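Local atomic coordinates of WbbZ protein (Klebsiella pneumoniae subsp. pneumoniae NTUH-K2044, PDB entry 6X1L), a protein that is of unknown function but belongs to the polysaccharide pyruvyl transferase family, and so probably acts in bacterial surface polysaccharide synthesis. Residues Ser40-Phe45 and Tyr153-Tyr159; Tyr159-Pro164 and Ile214-Glu219; Asn251-Tyr255 and Thr266-Thr270. One frame throughout, in Å; residues are numbered along the deposited sequence.

Overall arrangement
The chain first builds a six-stranded parallel sheet, flanked by helices that include 33-48. After its last strand, 144-146, it crosses toward a second parallel sheet of four strands. Contact 1 closes a long loop here, bringing 153-159 back onto helix 33-48. Contact 2 follows in series and closes a shorter loop, from 159-164 through strand 167-172 and helix 203-218 to 214-219. The two share Tyr159 and touch directly, Leu156 and Leu154 packing on Ile214. Contact 3 closes a short loop later in the chain, between helix 250-259 and strand 266-268, the edge strand of the second sheet. It lies about 23 Å from each of the others, centre to centre. None nests in or crosses another.

Contact 1 of 3, residues Ser40-Phe45 and Tyr153-Tyr159; sequences SATYDF and YLDLNKY
With CG of Asp44 anti to its carbonyl carbon (chi1 -64°), the carboxylate of Asp44 faces the 153-159 linker, where Tyr159, Lys158 and Asp155 meet it. The Lys158 chain is fully extended beyond CG and comes from the opposite direction. Lys158 NZ makes a salt bridge of 2.8 Å to Asp44 OD1, approaching from above the carboxylate plane. The other oxygen, OD2, takes two hydrogen bonds. Tyr159 OH reaches Asp44 OD2 at 2.7 Å on the syn side. Asp155 N reaches Asp44 OD2 at 3.1 Å on the anti side. Both donors are tilted moderately out of the carboxylate plane, toward opposite faces.

Apolar contacts flank this site. Leu154 CD1 lies 4.1 Å from Ala41 CB. Further along helix 33-48, Phe45 turns an edge to one face of the Tyr153 ring in a T-shaped pair, planes at 77°. Helix 6-21 touches both of these rings.

Arg207 of helix 203-218 adds a second salt bridge to Asp44 OD1. The contact thus joins helix 33-48 to the linker between the two sheets. Two cationic partners and two neutral donors share one buried carboxylate, which probably fixes its rotation.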
# COMPACT_ATOMS: atom_id res chain seq x y z
N SER A 40 -11.26 -4.23 -5.28
CA SER A 40 -10.99 -5.56 -4.75
C SER A 40 -12.29 -6.36 -4.61
O SER A 40 -12.39 -7.49 -5.09
CB SER A 40 -10.28 -5.47 -3.39
OG SER A 40 -9.12 -4.65 -3.48
N ALA A 41 -13.28 -5.77 -3.95
CA ALA A 41 -14.57 -6.44 -3.76
C ALA A 41 -15.28 -6.69 -5.08
O ALA A 41 -15.98 -7.69 -5.22
CB ALA A 41 -15.46 -5.61 -2.83
N THR A 42 -15.12 -5.79 -6.05
CA THR A 42 -15.71 -6.03 -7.37
C THR A 42 -15.04 -7.20 -8.07
O THR A 42 -15.71 -8.01 -8.72
CB THR A 42 -15.62 -4.76 -8.22
OG1 THR A 42 -16.23 -3.67 -7.52
CG2 THR A 42 -16.34 -4.96 -9.54
N TYR A 43 -13.72 -7.33 -7.93
CA TYR A 43 -13.04 -8.49 -8.51
C TYR A 43 -13.47 -9.77 -7.81
O TYR A 43 -13.65 -10.81 -8.46
CB TYR A 43 -11.52 -8.30 -8.45
CG TYR A 43 -11.06 -7.13 -9.29
CD1 TYR A 43 -11.47 -7.00 -10.61
CD2 TYR A 43 -10.23 -6.15 -8.76
CE1 TYR A 43 -11.06 -5.93 -11.39
CE2 TYR A 43 -9.81 -5.07 -9.53
CZ TYR A 43 -10.23 -4.97 -10.85
OH TYR A 43 -9.83 -3.90 -11.61
N ASP A 44 -13.64 -9.73 -6.49
CA ASP A 44 -14.18 -10.88 -5.77
C ASP A 44 -15.58 -11.21 -6.27
O ASP A 44 -15.94 -12.39 -6.41
CB ASP A 44 -14.21 -10.59 -4.27
CG ASP A 44 -12.81 -10.40 -3.68
OD1 ASP A 44 -11.83 -10.62 -4.41
OD2 ASP A 44 -12.70 -10.03 -2.50
N PHE A 45 -16.39 -10.19 -6.54
CA PHE A 45 -17.75 -10.41 -7.01
C PHE A 45 -17.77 -11.05 -8.40
O PHE A 45 -18.56 -11.97 -8.65
CB PHE A 45 -18.50 -9.08 -7.02
CG PHE A 45 -19.85 -9.15 -7.68
CD1 PHE A 45 -20.96 -9.59 -6.99
CD2 PHE A 45 -20.01 -8.76 -9.00
CE1 PHE A 45 -22.20 -9.65 -7.59
CE2 PHE A 45 -21.24 -8.82 -9.61
CZ PHE A 45 -22.34 -9.27 -8.91
N TYR A 153 -19.22 -6.91 -0.30
CA TYR A 153 -18.96 -8.17 -0.99
C TYR A 153 -17.54 -8.68 -0.82
O TYR A 153 -17.19 -9.71 -1.40
CB TYR A 153 -19.24 -8.03 -2.49
CG TYR A 153 -20.69 -8.20 -2.89
CD1 TYR A 153 -21.21 -9.46 -3.17
CD2 TYR A 153 -21.54 -7.11 -2.99
CE1 TYR A 153 -22.53 -9.63 -3.54
CE2 TYR A 153 -22.87 -7.26 -3.35
CZ TYR A 153 -23.35 -8.53 -3.62
OH TYR A 153 -24.67 -8.69 -3.99
N LEU A 154 -16.70 -7.98 -0.05
CA LEU A 154 -15.30 -8.36 0.07
C LEU A 154 -15.16 -9.75 0.68
O LEU A 154 -15.73 -10.04 1.74
CB LEU A 154 -14.55 -7.33 0.92
CG LEU A 154 -13.02 -7.38 0.93
CD1 LEU A 154 -12.45 -6.93 -0.40
CD2 LEU A 154 -12.50 -6.50 2.06
N ASP A 155 -14.41 -10.62 -0.00
CA ASP A 155 -14.12 -11.97 0.50
C ASP A 155 -13.05 -11.85 1.58
O ASP A 155 -11.86 -12.12 1.37
CB ASP A 155 -13.68 -12.88 -0.64
CG ASP A 155 -13.50 -14.31 -0.20
OD1 ASP A 155 -13.87 -14.64 0.94
OD2 ASP A 155 -12.98 -15.11 -1.01
N LEU A 156 -13.50 -11.48 2.78
CA LEU A 156 -12.62 -10.92 3.80
C LEU A 156 -11.50 -11.87 4.22
O LEU A 156 -10.39 -11.42 4.53
CB LEU A 156 -13.45 -10.51 5.02
CG LEU A 156 -12.76 -9.78 6.17
CD1 LEU A 156 -12.18 -8.46 5.68
CD2 LEU A 156 -13.73 -9.56 7.31
N ASN A 157 -11.76 -13.18 4.23
CA ASN A 157 -10.82 -14.09 4.86
C ASN A 157 -9.51 -14.24 4.09
O ASN A 157 -8.51 -14.68 4.67
CB ASN A 157 -11.47 -15.46 5.06
CG ASN A 157 -12.45 -15.47 6.21
OD1 ASN A 157 -13.60 -15.04 6.06
ND2 ASN A 157 -12.01 -15.95 7.37
N LYS A 158 -9.48 -13.87 2.81
CA LYS A 158 -8.23 -13.95 2.06
C LYS A 158 -7.40 -12.68 2.19
O LYS A 158 -6.29 -12.64 1.64
CB LYS A 158 -8.51 -14.26 0.59
CG LYS A 158 -9.16 -13.14 -0.19
CD LYS A 158 -9.39 -13.58 -1.63
CE LYS A 158 -10.07 -12.49 -2.43
NZ LYS A 158 -10.30 -12.93 -3.84
N TYR A 159 -7.89 -11.67 2.90
CA TYR A 159 -7.15 -10.44 3.16
C TYR A 159 -6.58 -10.37 4.57
O TYR A 159 -5.71 -9.53 4.83
CB TYR A 159 -8.05 -9.22 2.93
CG TYR A 159 -8.62 -9.12 1.54
CD1 TYR A 159 -9.80 -9.78 1.20
CD2 TYR A 159 -8.00 -8.35 0.56
CE1 TYR A 159 -10.34 -9.69 -0.07
CE2 TYR A 159 -8.54 -8.25 -0.72
CZ TYR A 159 -9.70 -8.92 -1.02
OH TYR A 159 -10.24 -8.84 -2.29

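Contact 2 of 3, residues Tyr159-Pro164 and Ile214-Glu219; sequences YLSLKP and INFLEE
The linker between the two parallel sheets passes here over the C-terminal end of helix 203-218, and an ST turn at Ser161 shapes its path. Glu218, near the C-terminal end of that helix, grips the turn through Ser161 and Leu162. Its chain is extended beyond CG, which carries the carboxylate up to the backbone of the linker. Ser161 N donates to the syn lone pair of Glu218 OE1 at 2.9 Å, with an N-H...O angle of 160°. Ser161 OG donates to the same Glu218 OE1 at 2.6 Å, but from above the carboxylate plane. Leu162 N donates to Glu218 OE2 at 2.9 Å, on the syn side but tilted out of the carboxylate plane. Two successive N-H groups and one hydroxyl therefore hold a single buried carboxylate, which should restrict its rotation.

Ser161 OG also closes the ST turn, accepting from Lys163 N at 3.3 Å. Earlier in the linker, the CB of Tyr159 rests on Ile214 CD1 at 3.5 Å. Leu160 CD2 meets Ile214 CG2 in a looser contact. Later in the linker, the aliphatic part of Lys163 runs past the Glu219 carboxylate, and their charged ends form only a long salt bridge.

The second subunit borders this region, with its Phe204 packing on Ser161 and Asn215. A water also bridges the linker and the helix: it donates to Ser161 OG at 2.6 Å and to the carbonyl oxygen of Asn215 at 2.9 Å.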
# COMPACT_ATOMS: atom_id res chain seq x y z
N TYR A 159 -7.89 -11.67 2.90
CA TYR A 159 -7.15 -10.44 3.16
C TYR A 159 -6.58 -10.37 4.57
O TYR A 159 -5.71 -9.53 4.83
CB TYR A 159 -8.05 -9.22 2.93
CG TYR A 159 -8.62 -9.12 1.54
CD1 TYR A 159 -9.80 -9.78 1.20
CD2 TYR A 159 -8.00 -8.35 0.56
CE1 TYR A 159 -10.34 -9.69 -0.07
CE2 TYR A 159 -8.54 -8.25 -0.72
CZ TYR A 159 -9.70 -8.92 -1.02
OH TYR A 159 -10.24 -8.84 -2.29
N LEU A 160 -7.04 -11.22 5.48
CA LEU A 160 -6.71 -11.09 6.89
C LEU A 160 -5.29 -11.56 7.17
O LEU A 160 -4.80 -12.52 6.56
CB LEU A 160 -7.69 -11.88 7.75
CG LEU A 160 -9.17 -11.51 7.60
CD1 LEU A 160 -10.05 -12.40 8.47
CD2 LEU A 160 -9.41 -10.04 7.91
N SER A 161 -4.62 -10.87 8.08
CA SER A 161 -3.34 -11.33 8.60
C SER A 161 -3.50 -12.14 9.88
O SER A 161 -2.59 -12.91 10.22
CB SER A 161 -2.42 -10.14 8.88
OG SER A 161 -2.87 -9.39 9.99
N LEU A 162 -4.62 -11.99 10.58
CA LEU A 162 -4.89 -12.66 11.86
C LEU A 162 -3.88 -12.26 12.93
O LEU A 162 -3.65 -13.01 13.88
CB LEU A 162 -4.94 -14.18 11.70
CG LEU A 162 -6.01 -14.70 10.74
CD1 LEU A 162 -6.10 -16.22 10.80
CD2 LEU A 162 -7.36 -14.07 11.07
N LYS A 163 -3.27 -11.09 12.78
CA LYS A 163 -2.39 -10.58 13.82
C LYS A 163 -3.22 -10.10 15.01
O LYS A 163 -4.27 -9.48 14.83
CB LYS A 163 -1.53 -9.44 13.28
CG LYS A 163 -0.05 -9.75 13.26
CD LYS A 163 0.77 -8.54 12.88
CE LYS A 163 2.25 -8.79 13.09
NZ LYS A 163 2.58 -9.08 14.51
N PRO A 164 -2.77 -10.37 16.23
CA PRO A 164 -3.60 -10.07 17.41
C PRO A 164 -3.79 -8.57 17.62
O PRO A 164 -3.00 -7.74 17.16
CB PRO A 164 -2.81 -10.69 18.57
CG PRO A 164 -1.85 -11.64 17.93
CD PRO A 164 -1.52 -11.06 16.59
N ILE A 214 -6.29 -3.28 5.79
CA ILE A 214 -6.82 -4.27 6.73
C ILE A 214 -5.76 -4.66 7.75
O ILE A 214 -6.04 -4.75 8.95
CB ILE A 214 -7.36 -5.49 5.97
CG1 ILE A 214 -8.66 -5.13 5.25
CG2 ILE A 214 -7.56 -6.67 6.91
CD1 ILE A 214 -9.27 -6.27 4.48
N ASN A 215 -4.52 -4.92 7.30
CA ASN A 215 -3.44 -5.23 8.23
C ASN A 215 -3.31 -4.15 9.30
O ASN A 215 -3.12 -4.46 10.48
CB ASN A 215 -2.10 -5.37 7.50
CG ASN A 215 -2.05 -6.60 6.61
OD1 ASN A 215 -2.80 -7.56 6.79
ND2 ASN A 215 -1.14 -6.57 5.65
N PHE A 216 -3.38 -2.88 8.89
CA PHE A 216 -3.27 -1.79 9.84
C PHE A 216 -4.38 -1.85 10.88
O PHE A 216 -4.13 -1.76 12.09
CB PHE A 216 -3.30 -0.45 9.10
CG PHE A 216 -3.31 0.75 10.00
CD1 PHE A 216 -2.13 1.24 10.53
CD2 PHE A 216 -4.51 1.37 10.33
CE1 PHE A 216 -2.13 2.34 11.36
CE2 PHE A 216 -4.52 2.47 11.18
CZ PHE A 216 -3.33 2.96 11.69
N LEU A 217 -5.62 -2.04 10.42
CA LEU A 217 -6.77 -1.95 11.31
C LEU A 217 -6.88 -3.16 12.23
O LEU A 217 -7.39 -3.03 13.35
CB LEU A 217 -8.05 -1.80 10.49
CG LEU A 217 -8.14 -0.53 9.65
CD1 LEU A 217 -9.29 -0.63 8.65
CD2 LEU A 217 -8.32 0.68 10.55
N GLU A 218 -6.43 -4.33 11.78
CA GLU A 218 -6.60 -5.56 12.55
C GLU A 218 -6.04 -5.44 13.97
O GLU A 218 -6.55 -6.07 14.90
CB GLU A 218 -5.94 -6.74 11.84
CG GLU A 218 -6.74 -7.34 10.70
CD GLU A 218 -6.00 -8.48 10.01
OE1 GLU A 218 -5.09 -8.21 9.19
OE2 GLU A 218 -6.32 -9.66 10.29
N GLU A 219 -4.98 -4.65 14.14
CA GLU A 219 -4.26 -4.60 15.41
C GLU A 219 -4.86 -3.61 16.41
O GLU A 219 -4.32 -3.46 17.51
CB GLU A 219 -2.79 -4.26 15.16
CG GLU A 219 -2.02 -5.38 14.47
CD GLU A 219 -0.54 -5.08 14.29
OE1 GLU A 219 -0.20 -4.08 13.62
OE2 GLU A 219 0.29 -5.85 14.82
O HOH W 1 -1.88 -7.10 10.79

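Contact 3 of 3, residues Asn251-Tyr255 and Thr266-Thr270; sequences NEAVY and TCFIT
The 251-255 segment of helix 250-259 and strand 266-268 run at 136° between their N-to-C directions, their axes 9.9 Å apart at closest approach. Tyr255 and Phe268 are nearest across the gap, their CA atoms 7.4 Å apart, and their side chains account for most of the contact. CG of Tyr255 stands anti to the backbone N (chi1 171°), which lays the ring out toward the strand. Phe268 CB sits over the centre of one face of this ring. Phe268 CB lies 3.5 Å from the centroid of the Tyr255 ring, a CH-pi contact. The two rings are near parallel, with planes at 29°. They are slid well apart and barely overlap, so the methylene rather than the Phe268 ring covers the middle of Tyr255.

These elements belong to a beta-alpha-beta unit made of strand 240-243, helix 250-259 and strand 266-268. Strand 266-268 is the outermost strand of the four-stranded parallel sheet within this chain. Its inner neighbour is strand 240-243, to which Cys267 is joined by backbone hydrogen bonds.

The Phe268 ring reaches back one turn along the helix to Glu252. There CZ of Phe268 lies 3.6 Å from Glu252 CB, and the glutamate side chain crosses the phenylalanine at about a right angle. Asn251 CB approaches the edge of the same ring, 4.0 Å from Phe268 CE1. The amide of Asn251 is engaged apart from the strand, with ND2 bonded to the carbonyl oxygens of Tyr244 and Asp226. Thr266 O lies at the edge of the Tyr255 ring, in its plane, 3.6 Å from Tyr255 CE1.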
# COMPACT_ATOMS: atom_id res chain seq x y z
N ASN A 251 -21.09 10.15 4.01
CA ASN A 251 -20.91 9.13 5.04
C ASN A 251 -22.25 8.76 5.69
O ASN A 251 -22.56 7.57 5.83
CB ASN A 251 -19.92 9.61 6.10
CG ASN A 251 -18.49 9.68 5.58
OD1 ASN A 251 -18.20 9.20 4.48
ND2 ASN A 251 -17.60 10.27 6.37
N GLU A 252 -23.04 9.76 6.07
CA GLU A 252 -24.26 9.49 6.83
C GLU A 252 -25.23 8.61 6.05
O GLU A 252 -25.89 7.73 6.63
CB GLU A 252 -24.93 10.80 7.23
CG GLU A 252 -26.13 10.62 8.16
CD GLU A 252 -26.74 11.94 8.60
OE1 GLU A 252 -26.13 13.00 8.35
OE2 GLU A 252 -27.84 11.92 9.20
N ALA A 253 -25.34 8.82 4.73
CA ALA A 253 -26.31 8.06 3.95
C ALA A 253 -25.91 6.59 3.83
O ALA A 253 -26.77 5.70 3.88
CB ALA A 253 -26.48 8.68 2.56
N VAL A 254 -24.62 6.31 3.67
CA VAL A 254 -24.19 4.91 3.61
C VAL A 254 -24.36 4.25 4.97
O VAL A 254 -24.73 3.07 5.07
CB VAL A 254 -22.75 4.81 3.09
CG1 VAL A 254 -22.26 3.37 3.14
CG2 VAL A 254 -22.65 5.35 1.67
N TYR A 255 -24.11 5.00 6.05
CA TYR A 255 -24.27 4.46 7.39
C TYR A 255 -25.72 4.05 7.65
O TYR A 255 -25.99 2.96 8.17
CB TYR A 255 -23.82 5.48 8.44
CG TYR A 255 -24.19 5.07 9.85
CD1 TYR A 255 -23.37 4.19 10.57
CD2 TYR A 255 -25.35 5.53 10.46
CE1 TYR A 255 -23.71 3.81 11.86
CE2 TYR A 255 -25.69 5.15 11.74
CZ TYR A 255 -24.86 4.28 12.44
OH TYR A 255 -25.19 3.90 13.72
N THR A 266 -20.65 -0.32 15.34
CA THR A 266 -20.33 0.89 14.59
C THR A 266 -21.42 1.92 14.84
O THR A 266 -22.60 1.65 14.57
CB THR A 266 -20.23 0.60 13.09
OG1 THR A 266 -19.21 -0.38 12.85
CG2 THR A 266 -19.89 1.87 12.32
N CYS A 267 -21.04 3.08 15.36
CA CYS A 267 -21.99 4.16 15.59
C CYS A 267 -21.53 5.42 14.88
O CYS A 267 -20.34 5.62 14.63
CB CYS A 267 -22.19 4.43 17.08
SG CYS A 267 -20.83 5.28 17.89
N PHE A 268 -22.50 6.27 14.55
CA PHE A 268 -22.28 7.49 13.79
C PHE A 268 -22.40 8.69 14.73
O PHE A 268 -23.43 8.86 15.38
CB PHE A 268 -23.30 7.60 12.65
CG PHE A 268 -22.98 8.65 11.63
CD1 PHE A 268 -22.04 8.42 10.64
CD2 PHE A 268 -23.64 9.87 11.65
CE1 PHE A 268 -21.75 9.39 9.70
CE2 PHE A 268 -23.36 10.84 10.71
CZ PHE A 268 -22.41 10.60 9.73
N ILE A 269 -21.35 9.50 14.78
CA ILE A 269 -21.28 10.64 15.69
C ILE A 269 -21.69 11.88 14.91
O ILE A 269 -20.94 12.37 14.06
CB ILE A 269 -19.88 10.80 16.30
CG1 ILE A 269 -19.62 9.72 17.35
CG2 ILE A 269 -19.73 12.18 16.93
CD1 ILE A 269 -19.17 8.39 16.77
N THR A 270 -22.89 12.40 15.21
CA THR A 270 -23.39 13.58 14.52
C THR A 270 -22.78 14.86 15.07
O THR A 270 -22.44 15.77 14.31
CB THR A 270 -24.92 13.64 14.63
OG1 THR A 270 -25.30 13.30 15.97
CG2 THR A 270 -25.56 12.65 13.67